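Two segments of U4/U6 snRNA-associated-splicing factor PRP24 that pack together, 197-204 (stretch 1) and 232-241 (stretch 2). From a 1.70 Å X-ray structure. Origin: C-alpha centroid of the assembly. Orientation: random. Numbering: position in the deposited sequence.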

# COMPACT_ATOMS: atom_id res chain seq x y z
N GLU A 197 33.97 16.79 5.99
CA GLU A 197 35.35 16.95 5.54
C GLU A 197 35.88 15.68 4.89
O GLU A 197 36.65 15.74 3.93
N SER A 198 35.46 14.52 5.40
CA SER A 198 36.01 13.26 4.93
C SER A 198 35.38 12.76 3.64
O SER A 198 35.98 11.98 2.90
N PHE A 199 34.15 13.20 3.38
CA PHE A 199 33.40 12.69 2.23
C PHE A 199 33.08 13.70 1.12
O PHE A 199 32.73 13.28 0.02
N GLU A 200 33.19 15.01 1.39
CA GLU A 200 32.74 16.00 0.39
C GLU A 200 33.56 15.99 -0.90
O GLU A 200 33.10 16.47 -1.93
N GLY A 201 34.76 15.41 -0.85
CA GLY A 201 35.56 15.24 -2.05
C GLY A 201 34.89 14.39 -3.12
O GLY A 201 35.14 14.56 -4.31
N PHE A 202 34.03 13.46 -2.69
CA PHE A 202 33.36 12.57 -3.64
C PHE A 202 32.26 13.27 -4.43
O PHE A 202 31.92 12.84 -5.53
N GLY A 203 31.70 14.33 -3.86
CA GLY A 203 30.59 15.04 -4.50
C GLY A 203 29.79 15.86 -3.51
O GLY A 203 30.00 15.74 -2.30
N SER A 204 28.88 16.69 -4.00
CA SER A 204 28.08 17.55 -3.12
C SER A 204 27.21 16.74 -2.17
O SER A 204 26.49 15.84 -2.60
N ASP A 232 26.36 8.78 -8.55
CA ASP A 232 27.76 8.45 -8.82
C ASP A 232 28.67 8.81 -7.64
O ASP A 232 29.59 8.07 -7.32
N SER A 233 28.40 9.94 -6.99
CA SER A 233 29.21 10.32 -5.83
C SER A 233 29.02 9.32 -4.69
O SER A 233 29.98 8.91 -4.04
N ALA A 234 27.78 8.93 -4.43
CA ALA A 234 27.55 7.96 -3.38
C ALA A 234 28.25 6.63 -3.68
O ALA A 234 28.83 6.02 -2.78
N GLU A 235 28.22 6.21 -4.95
CA GLU A 235 28.86 4.95 -5.34
C GLU A 235 30.35 4.99 -5.08
O GLU A 235 30.93 4.05 -4.53
N ARG A 236 30.97 6.08 -5.50
CA ARG A 236 32.41 6.22 -5.32
C ARG A 236 32.77 6.38 -3.84
O ARG A 236 33.83 5.93 -3.41
N ALA A 237 31.87 6.97 -3.06
CA ALA A 237 32.10 7.10 -1.62
C ALA A 237 32.18 5.73 -0.92
O ALA A 237 32.71 5.62 0.20
N LEU A 238 31.68 4.68 -1.57
CA LEU A 238 31.75 3.34 -1.00
C LEU A 238 33.19 2.84 -0.88
O LEU A 238 33.47 1.90 -0.12
N GLN A 239 34.11 3.49 -1.58
CA GLN A 239 35.53 3.14 -1.44
C GLN A 239 36.04 3.42 -0.03
O GLN A 239 37.09 2.92 0.37
N MET A 240 35.30 4.23 0.72
CA MET A 240 35.65 4.50 2.11
C MET A 240 35.36 3.31 3.04
O MET A 240 35.75 3.32 4.21
N ASN A 241 34.65 2.29 2.53
CA ASN A 241 34.38 1.07 3.30
C ASN A 241 35.70 0.39 3.69
O ASN A 241 36.59 0.23 2.85

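Apolar packing centres on Phe202, which has the largest area covered by the opposing stretch (139 of the 432 Å² buried in all). Its CA-to-CB bond points toward stretch 2, and chi1 is m (-69°). Ala237 CA lies over one face of the ring, 3.7 Å from the Phe202 centroid and 5° off the normal, a CH-pi contact; Phe202 CD2 also reaches Ala237 CB at 3.9 Å. Met240, m at all three chi angles, fits against both aromatic rings: its CG is 3.5 Å from Phe202 CE2 and 3.6 Å from Phe199 CE2. Phe199 (chi1 m) leaves its backbone sideways, yet its ring comes nearer, and Met240 CE sits over one face, 4.1 Å from the Phe199 centroid and 22° off the normal.

The two direct polar contacts meet at Phe202 O. Ser233 OG (chi1 m) lies 2.9 Å from Phe202 O, close enough to hydrogen-bond, although its proton has another acceptor within reach. Arg236 NH2 donates to Phe202 O at 2.9 Å, but the 125° angle makes this bond weak. The guanidinium also forms a salt bridge within stretch 2, Arg236 NE to Asp232 OD2 at 2.9 Å. One water bridges the stretches, donating to Gly201 O (2.6 Å from the water O) and accepting from Arg236 NH1 (3.0 Å).

Gly203 permits this approach: an ideal CB would lie 1.9 Å from Ser233 OG.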

# COMPACT_ATOMS: atom_id res chain seq x y z
CB GLU A 197 36.26 17.33 6.71
CG GLU A 197 36.01 18.71 7.28
CD GLU A 197 36.66 18.90 8.64
OE1 GLU A 197 36.50 19.99 9.24
OE2 GLU A 197 37.35 17.96 9.12
CB SER A 198 35.89 12.18 6.01
OG SER A 198 36.63 12.56 7.17
CB PHE A 199 32.08 12.05 2.70
CG PHE A 199 32.24 10.69 3.34
CD1 PHE A 199 32.51 10.58 4.70
CD2 PHE A 199 32.10 9.53 2.59
CE1 PHE A 199 32.64 9.34 5.30
CE2 PHE A 199 32.23 8.27 3.18
CZ PHE A 199 32.50 8.18 4.54
CB GLU A 200 32.73 17.42 0.97
CG GLU A 200 34.13 17.93 1.28
CD GLU A 200 34.11 19.24 2.04
OE1 GLU A 200 33.04 19.85 2.17
OE2 GLU A 200 35.19 19.64 2.53
CB PHE A 202 32.79 11.35 -2.90
CG PHE A 202 33.84 10.43 -2.36
CD1 PHE A 202 34.55 9.60 -3.22
CD2 PHE A 202 34.13 10.40 -1.01
CE1 PHE A 202 35.53 8.75 -2.73
CE2 PHE A 202 35.11 9.56 -0.51
CZ PHE A 202 35.81 8.73 -1.38
CB SER A 204 27.17 18.47 -3.95
OG SER A 204 27.94 19.36 -4.74
CB ASP A 232 28.25 9.12 -10.10
CG ASP A 232 29.75 8.97 -10.30
OD1 ASP A 232 30.21 7.84 -10.60
OD2 ASP A 232 30.48 9.97 -10.15
CB SER A 233 28.85 11.73 -5.35
OG SER A 233 29.12 12.67 -6.38
CB ALA A 234 26.04 7.75 -3.17
CB GLU A 235 28.65 4.68 -6.83
CG GLU A 235 27.38 3.94 -7.18
CD GLU A 235 27.39 3.43 -8.61
OE1 GLU A 235 26.29 3.26 -9.19
OE2 GLU A 235 28.50 3.21 -9.15
CB ARG A 236 32.96 7.37 -6.19
CG ARG A 236 32.92 7.03 -7.68
CD ARG A 236 33.58 8.07 -8.58
NE ARG A 236 32.81 9.30 -8.64
CZ ARG A 236 33.12 10.41 -7.98
NH1 ARG A 236 34.20 10.42 -7.21
NH2 ARG A 236 32.37 11.49 -8.08
CB ALA A 237 31.02 7.99 -0.97
CB LEU A 238 30.92 2.35 -1.82
CG LEU A 238 29.43 2.67 -1.93
CD1 LEU A 238 28.73 1.64 -2.82
CD2 LEU A 238 28.77 2.75 -0.55
CB GLN A 239 36.38 3.95 -2.42
CG GLN A 239 36.15 3.64 -3.89
CD GLN A 239 36.87 4.64 -4.77
OE1 GLN A 239 38.01 4.42 -5.19
NE2 GLN A 239 36.22 5.78 -5.03
CB MET A 240 34.94 5.76 2.63
CG MET A 240 35.40 7.05 1.98
SD MET A 240 36.96 7.59 2.69
CE MET A 240 36.34 8.33 4.21
CB ASN A 241 33.52 0.11 2.49
CG ASN A 241 33.05 -1.08 3.31
OD1 ASN A 241 32.60 -0.94 4.45
ND2 ASN A 241 33.15 -2.27 2.73
O HOH W 1 35.27 13.16 -6.51